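Local coordinates for protein bifunctional enzyme IspD/IspF (Campylobacter jejuni, PDB 1W55) that makes 4-diphosphocytidyl-2-C-methyl-D-erythritol from CTP and methylerythritol phosphate, and cyclises its 2-phosphate to methylerythritol 2,4-cyclodiphosphate with release of CMP, two steps of isoprenoid precursor synthesis, at residues A[2-7]-A[45-50]; A[33-38]-A[62-67]; A[119-124]-A[147-152]; A[209-214]-A[363-368]; A[284-289]-A[327-332]. One frame throughout, in Å; residues are numbered along the deposited sequence.

Interaction 1. Residues A[2-7]-A[45-50]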
# COMPACT_ATOMS: atom_id res chain seq x y z
N SER A 2 29.98 19.96 -27.10
CA SER A 2 30.09 21.15 -26.21
C SER A 2 28.95 21.20 -25.18
O SER A 2 28.33 20.17 -24.88
CB SER A 2 30.16 22.44 -27.03
OG SER A 2 31.41 23.09 -26.85
N GLU A 3 28.67 22.39 -24.65
CA GLU A 3 27.74 22.53 -23.53
C GLU A 3 26.33 23.02 -23.86
O GLU A 3 26.06 23.55 -24.94
CB GLU A 3 28.37 23.34 -22.39
CG GLU A 3 28.89 22.45 -21.27
CD GLU A 3 28.43 22.87 -19.89
OE1 GLU A 3 29.16 23.65 -19.23
OE2 GLU A 3 27.35 22.41 -19.46
N MET A 4 25.45 22.82 -22.88
CA MET A 4 24.02 23.00 -23.03
C MET A 4 23.48 23.86 -21.89
O MET A 4 23.88 23.68 -20.73
CB MET A 4 23.33 21.64 -23.02
CG MET A 4 21.87 21.65 -23.45
SD MET A 4 21.25 20.01 -23.78
CE MET A 4 21.53 19.17 -22.20
N SER A 5 22.59 24.78 -22.23
CA SER A 5 21.83 25.57 -21.26
C SER A 5 20.37 25.11 -21.26
O SER A 5 19.97 24.30 -22.10
CB SER A 5 21.92 27.06 -21.58
OG SER A 5 23.25 27.54 -21.47
N LEU A 6 19.59 25.61 -20.31
CA LEU A 6 18.19 25.23 -20.19
C LEU A 6 17.31 26.48 -20.16
O LEU A 6 17.58 27.42 -19.40
CB LEU A 6 17.95 24.36 -18.94
CG LEU A 6 16.49 23.98 -18.59
CD1 LEU A 6 15.91 23.04 -19.63
CD2 LEU A 6 16.36 23.37 -17.18
N ILE A 7 16.27 26.49 -21.01
CA ILE A 7 15.23 27.51 -20.93
C ILE A 7 13.90 26.85 -20.55
O ILE A 7 13.39 25.99 -21.28
CB ILE A 7 15.08 28.30 -22.25
CG1 ILE A 7 16.37 29.05 -22.60
CG2 ILE A 7 13.89 29.27 -22.15
CD1 ILE A 7 16.34 29.71 -24.00
N TYR A 45 21.21 17.24 -15.54
CA TYR A 45 22.36 17.71 -16.31
C TYR A 45 22.94 18.99 -15.70
O TYR A 45 22.19 19.81 -15.18
CB TYR A 45 21.93 17.97 -17.76
CG TYR A 45 23.05 18.28 -18.73
CD1 TYR A 45 23.74 17.26 -19.38
CD2 TYR A 45 23.39 19.60 -19.01
CE1 TYR A 45 24.77 17.56 -20.28
CE2 TYR A 45 24.41 19.90 -19.90
CZ TYR A 45 25.10 18.88 -20.53
OH TYR A 45 26.10 19.21 -21.41
N PRO A 46 24.26 19.15 -15.76
CA PRO A 46 24.89 20.39 -15.27
C PRO A 46 24.82 21.52 -16.30
O PRO A 46 25.84 21.88 -16.90
CB PRO A 46 26.34 19.96 -15.01
CG PRO A 46 26.60 18.85 -15.97
CD PRO A 46 25.26 18.18 -16.24
N PHE A 47 23.62 22.07 -16.50
CA PHE A 47 23.41 23.15 -17.46
C PHE A 47 24.28 24.35 -17.14
O PHE A 47 24.45 24.70 -15.97
CB PHE A 47 21.94 23.58 -17.51
CG PHE A 47 21.01 22.50 -17.98
CD1 PHE A 47 20.24 21.78 -17.06
CD2 PHE A 47 20.88 22.22 -19.34
CE1 PHE A 47 19.36 20.78 -17.49
CE2 PHE A 47 20.01 21.23 -19.78
CZ PHE A 47 19.24 20.51 -18.86
N LYS A 48 24.81 24.98 -18.19
CA LYS A 48 25.65 26.17 -18.08
C LYS A 48 24.89 27.35 -17.50
O LYS A 48 25.43 28.16 -16.74
CB LYS A 48 26.19 26.55 -19.47
CG LYS A 48 27.48 27.34 -19.42
CD LYS A 48 27.61 28.26 -20.61
CE LYS A 48 28.91 29.04 -20.58
NZ LYS A 48 29.37 29.30 -21.98
N LYS A 49 23.62 27.43 -17.86
CA LYS A 49 22.74 28.49 -17.42
C LYS A 49 21.32 27.92 -17.42
O LYS A 49 21.00 27.04 -18.23
CB LYS A 49 22.84 29.67 -18.38
CG LYS A 49 22.35 30.99 -17.82
CD LYS A 49 22.34 32.08 -18.87
CE LYS A 49 23.65 32.87 -18.86
NZ LYS A 49 23.41 34.34 -18.82
N ILE A 50 20.50 28.39 -16.48
CA ILE A 50 19.08 28.05 -16.45
C ILE A 50 18.24 29.32 -16.49
O ILE A 50 18.35 30.18 -15.61
CB ILE A 50 18.74 27.14 -15.24
CG1 ILE A 50 19.58 25.87 -15.28
CG2 ILE A 50 17.26 26.78 -15.25
CD1 ILE A 50 19.72 25.15 -13.95
O HOH W 1 26.38 17.64 -23.56
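M4 and L6 meet Y45, F47 and I50 where a loop packs on strand 4-9 and turns into a parallel pairing at its end; the loop 45-50 here enters strand 50-54 beside the interior strand 4-9 of the cytidylyltransferase sheet. L6 and I50 form the parallel bridge. K48 N gives its hydrogen to M4 O at 3.0 Å before it, and the bond from L6 N to K49 O, 2.9 Å, belongs to it. Side chains on one side of this pairing interleave with the two rings. The slim, flexible thioether of M4 bends at chi3 (58°), which swings methyl CE over the centre of the Y45 ring in a CH-pi contact, 3.6 Å from the centroid; CE also lies 3.5 Å from F47 CE2. L6 CB makes a second CH-pi contact over the centre of one F47 face, 3.6 Å from that centroid, while Y45 CD2 lies above the other face, toward the rim. L6 CD2 touches both F47 CE1 and I50 CG2. The polar ends turn elsewhere, as suits lysines at a surface: K48 pairs with D88 and K49 with E68. Strand 91-96 flanks 2-7 and brings M93 against both L6 and F47; helix 33-42 lays L41 on L6, and helix 76-84 packs on I7.

Interaction 2. Residues A[33-38]-A[62-67]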
# COMPACT_ATOMS: atom_id res chain seq x y z
N LEU A 33 4.40 24.62 -9.03
CA LEU A 33 4.58 23.73 -10.18
C LEU A 33 5.79 24.11 -11.04
O LEU A 33 6.54 23.24 -11.44
CB LEU A 33 3.30 23.68 -11.04
CG LEU A 33 3.32 22.84 -12.32
CD1 LEU A 33 1.99 22.14 -12.53
CD2 LEU A 33 3.73 23.66 -13.56
N TRP A 34 5.97 25.41 -11.29
CA TRP A 34 7.03 25.90 -12.18
C TRP A 34 8.39 25.58 -11.59
O TRP A 34 9.33 25.23 -12.31
CB TRP A 34 6.91 27.43 -12.44
CG TRP A 34 7.17 28.29 -11.21
CD1 TRP A 34 6.24 28.78 -10.33
CD2 TRP A 34 8.44 28.77 -10.74
NE1 TRP A 34 6.85 29.53 -9.35
CE2 TRP A 34 8.20 29.53 -9.57
CE3 TRP A 34 9.76 28.62 -11.18
CZ2 TRP A 34 9.24 30.12 -8.84
CZ3 TRP A 34 10.79 29.21 -10.45
CH2 TRP A 34 10.52 29.95 -9.29
N LEU A 35 8.49 25.68 -10.27
CA LEU A 35 9.74 25.38 -9.57
C LEU A 35 9.97 23.87 -9.53
O LEU A 35 11.08 23.40 -9.79
CB LEU A 35 9.75 26.01 -8.17
CG LEU A 35 10.99 25.81 -7.28
CD1 LEU A 35 12.29 26.34 -7.95
CD2 LEU A 35 10.75 26.48 -5.92
N TYR A 36 8.92 23.10 -9.24
CA TYR A 36 9.02 21.65 -9.31
C TYR A 36 9.53 21.15 -10.68
O TYR A 36 10.45 20.33 -10.75
CB TYR A 36 7.67 21.00 -8.97
CG TYR A 36 7.74 19.50 -8.82
CD1 TYR A 36 7.83 18.91 -7.56
CD2 TYR A 36 7.73 18.66 -9.94
CE1 TYR A 36 7.89 17.51 -7.42
CE2 TYR A 36 7.79 17.27 -9.82
CZ TYR A 36 7.87 16.70 -8.56
OH TYR A 36 7.94 15.33 -8.44
N ALA A 37 8.93 21.64 -11.77
CA ALA A 37 9.35 21.24 -13.13
C ALA A 37 10.80 21.63 -13.45
O ALA A 37 11.55 20.84 -14.03
CB ALA A 37 8.40 21.82 -14.18
N THR A 38 11.18 22.85 -13.05
CA THR A 38 12.54 23.35 -13.28
C THR A 38 13.57 22.53 -12.49
O THR A 38 14.61 22.13 -13.03
CB THR A 38 12.65 24.85 -12.94
OG1 THR A 38 11.65 25.59 -13.65
CG2 THR A 38 13.93 25.42 -13.48
N LYS A 62 11.43 35.20 -5.26
CA LYS A 62 11.34 34.94 -3.83
C LYS A 62 11.46 33.46 -3.47
O LYS A 62 11.49 33.12 -2.29
CB LYS A 62 10.02 35.49 -3.27
CG LYS A 62 10.00 37.00 -3.21
CD LYS A 62 8.69 37.52 -2.69
CE LYS A 62 8.74 39.04 -2.57
NZ LYS A 62 7.78 39.52 -1.53
N PHE A 63 11.54 32.60 -4.48
CA PHE A 63 11.51 31.15 -4.29
C PHE A 63 12.85 30.48 -4.56
O PHE A 63 13.05 29.32 -4.19
CB PHE A 63 10.44 30.51 -5.18
CG PHE A 63 9.04 30.73 -4.70
CD1 PHE A 63 8.40 31.95 -4.91
CD2 PHE A 63 8.36 29.73 -4.02
CE1 PHE A 63 7.10 32.16 -4.46
CE2 PHE A 63 7.06 29.92 -3.56
CZ PHE A 63 6.43 31.14 -3.78
N THR A 64 13.75 31.20 -5.22
CA THR A 64 15.06 30.64 -5.52
C THR A 64 16.04 31.73 -5.96
O THR A 64 15.64 32.79 -6.41
CB THR A 64 14.95 29.51 -6.60
OG1 THR A 64 16.26 29.02 -6.92
CG2 THR A 64 14.43 30.06 -7.92
N LYS A 65 17.33 31.42 -5.85
CA LYS A 65 18.40 32.28 -6.34
C LYS A 65 19.19 31.59 -7.46
O LYS A 65 20.19 32.11 -7.94
CB LYS A 65 19.33 32.68 -5.18
CG LYS A 65 19.69 31.52 -4.22
CD LYS A 65 20.17 32.03 -2.86
CE LYS A 65 19.08 31.92 -1.79
NZ LYS A 65 18.89 33.20 -1.04
N ASN A 66 18.71 30.41 -7.88
CA ASN A 66 19.45 29.53 -8.80
C ASN A 66 19.24 29.76 -10.30
O ASN A 66 19.97 29.18 -11.11
CB ASN A 66 19.15 28.06 -8.48
CG ASN A 66 19.78 27.61 -7.17
OD1 ASN A 66 20.84 28.10 -6.77
ND2 ASN A 66 19.12 26.67 -6.50
N TYR A 67 18.26 30.56 -10.68
CA TYR A 67 17.95 30.71 -12.10
C TYR A 67 17.94 32.15 -12.53
O TYR A 67 17.80 33.06 -11.72
CB TYR A 67 16.59 30.09 -12.44
CG TYR A 67 16.30 28.77 -11.77
CD1 TYR A 67 15.15 28.60 -11.01
CD2 TYR A 67 17.17 27.69 -11.90
CE1 TYR A 67 14.87 27.39 -10.40
CE2 TYR A 67 16.91 26.48 -11.29
CZ TYR A 67 15.76 26.34 -10.53
OH TYR A 67 15.48 25.14 -9.92
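L35 and T38, one turn of helix apart, press against Y67 in the closely packed half of a contact made by packing between helix 33-42 and the loop that leads into strand 68-71. T38 and Y67 reach toward each other tip to tip, and methyl CG2 of T38 stands over one face of the ring, toward its rim, 3.6 Å from Y67 CZ. L35 approaches at about a right angle to Y67, its CD1 near the ring plane and 3.7 Å from Y67 CE1. The branched methyls of leucine and threonine can thus take an edge and a face of the same aromatic ring. T38 turns its hydroxyl back to the helix: OG1 donates to W34 O at 2.7 Å, and T38 N reaches that same oxygen from the opposite face of its carbonyl plane.

The other half is looser. W34 CZ2 comes no nearer than 3.9 Å to F63 CB, and T64 CG2 lies at the indole edge, 4.1 Å from W34 CH2. Between T64 and Y67 the loop is exposed at K65 and N66; T64 OG1 accepts from N66 N in an ST turn. F63 leads its ring away to stack on F334 of a neighbouring subunit. I50 and V52 of strand 50-54 touch the Y67 side chain, I50 also lies on T38, and R27 of strand 27-28 touches F63.

Interaction 3. Residues A[119-124]-A[147-152]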
# COMPACT_ATOMS: atom_id res chain seq x y z
N CYS A 119 17.71 19.83 -34.42
CA CYS A 119 16.76 19.86 -33.33
C CYS A 119 16.34 18.44 -32.98
O CYS A 119 16.00 17.65 -33.88
CB CYS A 119 15.55 20.71 -33.72
SG CYS A 119 14.24 20.82 -32.48
N ILE A 120 16.41 18.10 -31.70
CA ILE A 120 16.01 16.78 -31.20
C ILE A 120 14.77 16.89 -30.32
O ILE A 120 14.77 17.65 -29.34
CB ILE A 120 17.13 16.09 -30.39
CG1 ILE A 120 18.55 16.52 -30.86
CG2 ILE A 120 16.93 14.57 -30.38
CD1 ILE A 120 18.92 16.09 -32.30
N THR A 121 13.74 16.13 -30.65
CA THR A 121 12.44 16.27 -30.00
C THR A 121 11.76 14.92 -29.81
O THR A 121 11.90 14.02 -30.65
CB THR A 121 11.53 17.23 -30.83
OG1 THR A 121 10.26 17.38 -30.18
CG2 THR A 121 11.14 16.62 -32.16
N PRO A 122 11.04 14.77 -28.70
CA PRO A 122 10.16 13.61 -28.51
C PRO A 122 8.88 13.76 -29.31
O PRO A 122 8.42 14.86 -29.60
CB PRO A 122 9.87 13.62 -27.00
CG PRO A 122 10.65 14.74 -26.41
CD PRO A 122 11.02 15.67 -27.54
N ALA A 123 8.30 12.62 -29.67
CA ALA A 123 7.09 12.56 -30.47
C ALA A 123 6.38 11.25 -30.19
O ALA A 123 7.01 10.26 -29.82
CB ALA A 123 7.42 12.68 -31.95
N LEU A 124 5.07 11.26 -30.37
CA LEU A 124 4.24 10.10 -30.19
C LEU A 124 3.38 9.92 -31.43
O LEU A 124 2.96 10.89 -32.05
CB LEU A 124 3.33 10.27 -28.97
CG LEU A 124 4.01 10.40 -27.61
CD1 LEU A 124 2.97 10.80 -26.57
CD2 LEU A 124 4.72 9.11 -27.22
N THR A 147 8.03 18.04 -25.49
CA THR A 147 9.15 18.85 -25.02
C THR A 147 9.70 17.96 -23.86
O THR A 147 8.93 17.13 -23.36
CB THR A 147 8.49 20.19 -24.58
OG1 THR A 147 8.79 21.25 -25.50
CG2 THR A 147 8.92 20.66 -23.26
N PRO A 148 10.97 18.05 -23.43
CA PRO A 148 12.01 18.99 -23.88
C PRO A 148 12.49 18.80 -25.32
O PRO A 148 12.38 17.72 -25.89
CB PRO A 148 13.19 18.73 -22.93
CG PRO A 148 12.66 17.86 -21.82
CD PRO A 148 11.48 17.14 -22.38
N GLN A 149 13.01 19.88 -25.90
CA GLN A 149 13.54 19.85 -27.25
C GLN A 149 14.94 20.46 -27.17
O GLN A 149 15.14 21.46 -26.50
CB GLN A 149 12.64 20.65 -28.20
CG GLN A 149 11.21 20.11 -28.33
CD GLN A 149 10.34 20.88 -29.33
OE1 GLN A 149 10.25 22.11 -29.27
NE2 GLN A 149 9.67 20.15 -30.22
N ILE A 150 15.91 19.83 -27.83
CA ILE A 150 17.26 20.36 -27.86
C ILE A 150 17.57 20.90 -29.26
O ILE A 150 17.33 20.21 -30.26
CB ILE A 150 18.32 19.29 -27.48
CG1 ILE A 150 18.00 18.65 -26.13
CG2 ILE A 150 19.71 19.90 -27.42
CD1 ILE A 150 18.78 17.36 -25.88
N SER A 151 18.11 22.11 -29.31
CA SER A 151 18.43 22.75 -30.57
C SER A 151 19.82 23.35 -30.50
O SER A 151 20.33 23.64 -29.41
CB SER A 151 17.42 23.86 -30.88
OG SER A 151 16.11 23.35 -30.97
N LYS A 152 20.43 23.53 -31.66
CA LYS A 152 21.62 24.36 -31.77
C LYS A 152 21.14 25.78 -31.57
O LYS A 152 20.23 26.26 -32.26
CB LYS A 152 22.31 24.20 -33.13
CG LYS A 152 22.74 22.76 -33.46
CD LYS A 152 24.25 22.67 -33.73
CE LYS A 152 24.64 21.32 -34.36
NZ LYS A 152 23.74 20.92 -35.50
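I120 and I150 form a hydrogen-bonded antiparallel pair, exchanging two backbone bonds: I120 N gives to I150 O at 2.7 Å, and I150 N to I120 O at 2.9 Å. A third bond joins side chains, Q149 NE2 donating to T121 OG1 at 2.8 Å and 171°, nearly straight. T121 and Q149 lie side by side, pointing the same way. With T121 OG1 anti to its backbone N (chi1 -179°), the hydroxyl oxygen faces the glutamine amide and lies in its plane. Glutamine's long chain and flat amide suit this buried place because the amide has further partners: NE2 also binds D168 OD2, and OE1 accepts from D169 N. Toward the start of strand 119-124, C119 and S151 share a face as a non-hydrogen-bonded pair. At the other end P122 has no N-H to give, and its ring CD meets P148 O at 3.0 Å where the backbone bonding stops, next to the cis peptide before P148. L110 of helix 104-111 packs on I120, P122 and I150, whereas W181 and F182 of strand 180-184 touch I120 and T121. Chemically, this is a buried sheet seam in which the I120-I150 amides are paired and glutamine ties two strands to D168 and D169 at the start of helix 169-174.

Interaction 4. Residues A[209-214]-A[363-368]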
# COMPACT_ATOMS: atom_id res chain seq x y z
N GLU A 209 1.37 22.41 4.72
CA GLU A 209 1.73 23.68 5.39
C GLU A 209 0.57 24.64 5.43
O GLU A 209 -0.23 24.75 4.48
CB GLU A 209 2.98 24.35 4.76
CG GLU A 209 4.26 23.56 4.98
CD GLU A 209 5.54 24.34 4.69
OE1 GLU A 209 6.60 24.00 5.28
OE2 GLU A 209 5.51 25.27 3.86
N ILE A 210 0.47 25.33 6.56
CA ILE A 210 -0.58 26.31 6.76
C ILE A 210 0.04 27.66 7.15
O ILE A 210 0.91 27.71 8.02
CB ILE A 210 -1.62 25.79 7.80
CG1 ILE A 210 -2.34 24.56 7.25
CG2 ILE A 210 -2.63 26.88 8.17
CD1 ILE A 210 -3.31 23.88 8.23
N PHE A 211 -0.41 28.72 6.48
CA PHE A 211 0.17 30.05 6.65
C PHE A 211 -0.73 30.97 7.45
O PHE A 211 -1.94 31.06 7.19
CB PHE A 211 0.45 30.68 5.28
CG PHE A 211 1.52 29.98 4.51
CD1 PHE A 211 1.33 28.67 4.07
CD2 PHE A 211 2.70 30.64 4.20
CE1 PHE A 211 2.32 28.02 3.36
CE2 PHE A 211 3.70 30.00 3.48
CZ PHE A 211 3.52 28.68 3.07
N THR A 212 -0.14 31.67 8.42
CA THR A 212 -0.87 32.59 9.29
C THR A 212 -0.81 34.01 8.74
O THR A 212 0.23 34.42 8.22
CB THR A 212 -0.30 32.60 10.75
OG1 THR A 212 -0.97 33.62 11.50
CG2 THR A 212 1.16 33.11 10.80
N GLY A 213 -1.91 34.74 8.87
CA GLY A 213 -1.94 36.16 8.55
C GLY A 213 -2.56 36.97 9.68
O GLY A 213 -3.49 36.51 10.35
N ASN A 214 -2.03 38.16 9.92
CA ASN A 214 -2.66 39.09 10.85
C ASN A 214 -3.04 40.39 10.14
O ASN A 214 -2.47 40.72 9.11
CB ASN A 214 -1.80 39.34 12.11
CG ASN A 214 -0.49 40.07 11.81
OD1 ASN A 214 -0.49 41.15 11.25
ND2 ASN A 214 0.62 39.48 12.23
N LEU A 363 -4.32 30.10 6.02
CA LEU A 363 -4.36 29.74 4.61
C LEU A 363 -3.66 28.40 4.44
O LEU A 363 -2.62 28.16 5.07
CB LEU A 363 -3.57 30.75 3.78
CG LEU A 363 -4.08 32.10 3.33
CD1 LEU A 363 -3.02 32.70 2.36
CD2 LEU A 363 -5.47 32.00 2.66
N LYS A 364 -4.21 27.55 3.59
CA LYS A 364 -3.54 26.33 3.16
C LYS A 364 -3.36 26.40 1.65
O LYS A 364 -3.90 27.31 1.01
CB LYS A 364 -4.38 25.11 3.50
CG LYS A 364 -5.66 25.03 2.70
CD LYS A 364 -6.52 23.86 3.12
CE LYS A 364 -7.84 23.88 2.37
NZ LYS A 364 -8.56 22.58 2.42
N TYR A 365 -2.63 25.45 1.09
CA TYR A 365 -2.52 25.33 -0.37
C TYR A 365 -3.80 24.76 -0.95
O TYR A 365 -4.36 23.79 -0.43
CB TYR A 365 -1.34 24.44 -0.77
CG TYR A 365 0.00 25.00 -0.39
CD1 TYR A 365 0.92 24.22 0.31
CD2 TYR A 365 0.37 26.29 -0.75
CE1 TYR A 365 2.18 24.71 0.65
CE2 TYR A 365 1.63 26.80 -0.40
CZ TYR A 365 2.52 26.00 0.31
OH TYR A 365 3.76 26.47 0.66
N PHE A 366 -4.23 25.34 -2.06
CA PHE A 366 -5.38 24.83 -2.78
C PHE A 366 -5.17 23.36 -3.12
O PHE A 366 -4.15 22.97 -3.67
CB PHE A 366 -5.61 25.63 -4.08
CG PHE A 366 -6.70 25.06 -4.95
CD1 PHE A 366 -8.00 24.96 -4.47
CD2 PHE A 366 -6.41 24.58 -6.22
CE1 PHE A 366 -9.02 24.41 -5.26
CE2 PHE A 366 -7.42 24.03 -7.03
CZ PHE A 366 -8.72 23.94 -6.55
N ASP A 367 -6.17 22.55 -2.78
CA ASP A 367 -6.13 21.13 -3.05
C ASP A 367 -6.73 20.85 -4.42
O ASP A 367 -7.94 20.62 -4.56
CB ASP A 367 -6.88 20.37 -1.96
CG ASP A 367 -6.91 18.88 -2.19
OD1 ASP A 367 -6.04 18.36 -2.93
OD2 ASP A 367 -7.78 18.15 -1.67
N TRP A 368 -5.87 20.88 -5.44
CA TRP A 368 -6.29 20.71 -6.82
C TRP A 368 -6.73 19.27 -7.13
O TRP A 368 -7.19 18.98 -8.23
CB TRP A 368 -5.16 21.17 -7.76
CG TRP A 368 -3.82 20.61 -7.38
CD1 TRP A 368 -2.79 21.27 -6.75
CD2 TRP A 368 -3.36 19.27 -7.59
NE1 TRP A 368 -1.72 20.43 -6.57
CE2 TRP A 368 -2.04 19.19 -7.08
CE3 TRP A 368 -3.92 18.12 -8.18
CZ2 TRP A 368 -1.29 18.01 -7.13
CZ3 TRP A 368 -3.18 16.95 -8.22
CH2 TRP A 368 -1.87 16.91 -7.70
O HOH W 2 -1.46 23.15 2.77
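F211 meets Y365 with the end of its ring and supplies the main aromatic contact of an antiparallel strand pair in the cyclodiphosphate synthase domain. Its CB lies 4.3 Å from L363 CB, its partner in a hydrogen-bonded pair, and CD1 stays near L363 O at 4.1 Å. Farther out, CE1 comes within 3.7 Å of Y365 CZ, and the tip, CZ, lies 3.3 Å from Y365 OH. The F211 edge faces the tyrosine ring in an offset edge-to-face contact, with planes at 61°; flat, apolar phenylalanine suits this buried side, and F298 adds a third ring. The backbones are joined by F211 N to L363 O at 2.7 Å and L363 N to F211 O at 2.8 Å. Where direct pairing ends, a water bridges E209 O and Y365 N. The charged ends serve the assembly: E209 binds K364 and R335 of a neighbouring subunit, and K364 binds E209 of another. An apolar aromatic side and an ionic border thus let one strand pair serve both the domain core and the subunit interface.

Interaction 5. Residues A[284-289]-A[327-332]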
# COMPACT_ATOMS: atom_id res chain seq x y z
N GLU A 284 -15.88 44.43 -2.01
CA GLU A 284 -15.44 44.09 -3.36
C GLU A 284 -13.92 44.12 -3.43
O GLU A 284 -13.31 43.26 -4.08
CB GLU A 284 -16.07 45.03 -4.41
CG GLU A 284 -15.62 44.80 -5.86
CD GLU A 284 -15.98 43.42 -6.42
OE1 GLU A 284 -17.03 42.85 -6.05
OE2 GLU A 284 -15.20 42.91 -7.25
N LEU A 285 -13.31 45.09 -2.74
CA LEU A 285 -11.86 45.19 -2.62
C LEU A 285 -11.31 43.96 -1.91
O LEU A 285 -10.30 43.40 -2.33
CB LEU A 285 -11.45 46.45 -1.86
CG LEU A 285 -11.79 47.83 -2.46
CD1 LEU A 285 -11.18 48.93 -1.60
CD2 LEU A 285 -11.32 47.96 -3.90
N LEU A 286 -11.98 43.55 -0.83
CA LEU A 286 -11.69 42.31 -0.12
C LEU A 286 -11.75 41.09 -1.04
O LEU A 286 -10.82 40.27 -1.06
CB LEU A 286 -12.67 42.11 1.06
CG LEU A 286 -12.67 40.74 1.76
CD1 LEU A 286 -11.28 40.41 2.37
CD2 LEU A 286 -13.77 40.65 2.82
N LYS A 287 -12.84 40.97 -1.79
CA LYS A 287 -13.02 39.85 -2.72
C LYS A 287 -11.88 39.78 -3.75
O LYS A 287 -11.37 38.71 -4.06
CB LYS A 287 -14.37 39.95 -3.42
CG LYS A 287 -14.60 38.87 -4.48
CD LYS A 287 -15.75 39.23 -5.41
CE LYS A 287 -17.11 38.85 -4.81
NZ LYS A 287 -17.44 37.40 -4.94
N GLN A 288 -11.49 40.94 -4.28
CA GLN A 288 -10.44 41.00 -5.29
C GLN A 288 -9.07 40.66 -4.71
O GLN A 288 -8.23 40.09 -5.40
CB GLN A 288 -10.41 42.39 -5.95
CG GLN A 288 -11.53 42.59 -6.97
CD GLN A 288 -11.49 43.97 -7.60
OE1 GLN A 288 -10.42 44.44 -8.02
NE2 GLN A 288 -12.63 44.63 -7.67
N ALA A 289 -8.83 41.04 -3.45
CA ALA A 289 -7.59 40.68 -2.77
C ALA A 289 -7.49 39.15 -2.58
O ALA A 289 -6.44 38.56 -2.80
CB ALA A 289 -7.50 41.39 -1.43
N HIS A 327 -20.27 35.03 1.97
CA HIS A 327 -20.84 35.18 0.63
C HIS A 327 -19.85 35.87 -0.32
O HIS A 327 -19.63 35.40 -1.42
CB HIS A 327 -22.18 35.95 0.70
CG HIS A 327 -22.74 36.31 -0.65
ND1 HIS A 327 -22.58 37.56 -1.21
CD2 HIS A 327 -23.45 35.58 -1.54
CE1 HIS A 327 -23.18 37.59 -2.39
NE2 HIS A 327 -23.71 36.40 -2.62
N THR A 328 -19.26 36.97 0.15
CA THR A 328 -18.20 37.69 -0.57
C THR A 328 -17.03 36.78 -0.96
O THR A 328 -16.50 36.87 -2.07
CB THR A 328 -17.68 38.84 0.33
OG1 THR A 328 -18.70 39.83 0.50
CG2 THR A 328 -16.49 39.60 -0.32
N LEU A 329 -16.60 35.92 -0.03
CA LEU A 329 -15.40 35.12 -0.27
C LEU A 329 -15.72 33.72 -0.75
O LEU A 329 -14.82 32.93 -0.99
CB LEU A 329 -14.51 35.07 0.99
CG LEU A 329 -13.99 36.42 1.50
CD1 LEU A 329 -13.26 36.26 2.83
CD2 LEU A 329 -13.07 37.10 0.45
N ASP A 330 -17.01 33.42 -0.91
CA ASP A 330 -17.47 32.10 -1.33
C ASP A 330 -16.91 31.00 -0.40
O ASP A 330 -16.34 29.99 -0.84
CB ASP A 330 -17.16 31.85 -2.83
CG ASP A 330 -17.78 30.55 -3.36
OD1 ASP A 330 -18.82 30.11 -2.83
OD2 ASP A 330 -17.27 29.91 -4.31
N LEU A 331 -17.09 31.24 0.90
CA LEU A 331 -16.67 30.32 1.95
C LEU A 331 -17.88 29.83 2.72
O LEU A 331 -18.90 30.52 2.80
CB LEU A 331 -15.77 31.05 2.94
CG LEU A 331 -14.35 31.44 2.54
CD1 LEU A 331 -13.63 32.03 3.75
CD2 LEU A 331 -13.60 30.23 1.97
N ASP A 332 -17.78 28.64 3.29
CA ASP A 332 -18.82 28.17 4.19
C ASP A 332 -18.82 29.04 5.44
O ASP A 332 -17.76 29.40 5.99
CB ASP A 332 -18.61 26.70 4.54
CG ASP A 332 -19.13 25.77 3.45
OD1 ASP A 332 -20.34 25.82 3.11
OD2 ASP A 332 -18.40 24.94 2.87
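L286 and K287 of helix 282-295 meet T328 and L329 at the end of helix 318-329, a helix-helix contact on the outer layer of the IspF-type alpha/beta domain. In the first shell, L286 and L329 cross at about a right angle, CG of L286 lying 3.9 Å from CD2 of L329. That same methyl also comes 4.2 Å from K287 CA, close to the helix backbone. T328 touches both residues of the facing helix, its CG2 3.8 Å from K287 CB and 4.3 Å from L286 CD2; a small beta-branched residue fits this close approach. T328 sends its hydroxyl to N324 O within its own helix, which leaves the methyl for packing.

Outward, L253, T254 and I257 of helix 248-260 also pack on L286, and L300 and I303 of strand 298-308 receive L329, so the leucines bridge helices and sheet. L285 O accepts from the hydroxyl of Y270, a residue that by similarity belongs to the substrate site. Helix 318-329 ends in a Schellman motif, with D330 at positive phi turning the chain away. Near this end the lysine, flexible enough to curl, bends at chi3 (-83°) and at chi4, and K287 NZ donates to T328 O at 3.1 Å, tilted 25° from the carbonyl plane.

The five contacts divide between the two enzymes of the chain. Interactions 1, 2 and 3 lie in the cytidylyltransferase domain: the segments of 1 and 2 alternate along the sequence, and both close before 3 opens. Interactions 1 and 3, centres 15 Å apart, belong to one mixed sheet and meet where M4 SD packs on I150 CG2 at 4.0 Å; interactions 1 and 2 touch as well. In the synthase domain, interaction 5 is nested inside the long loop closed by interaction 4, with centres 16 Å apart. Interactions 2 and 4 come within about 6 Å at their nearest atoms, near the domain junction, and both touch a neighbouring subunit, so both contacts border a subunit interface.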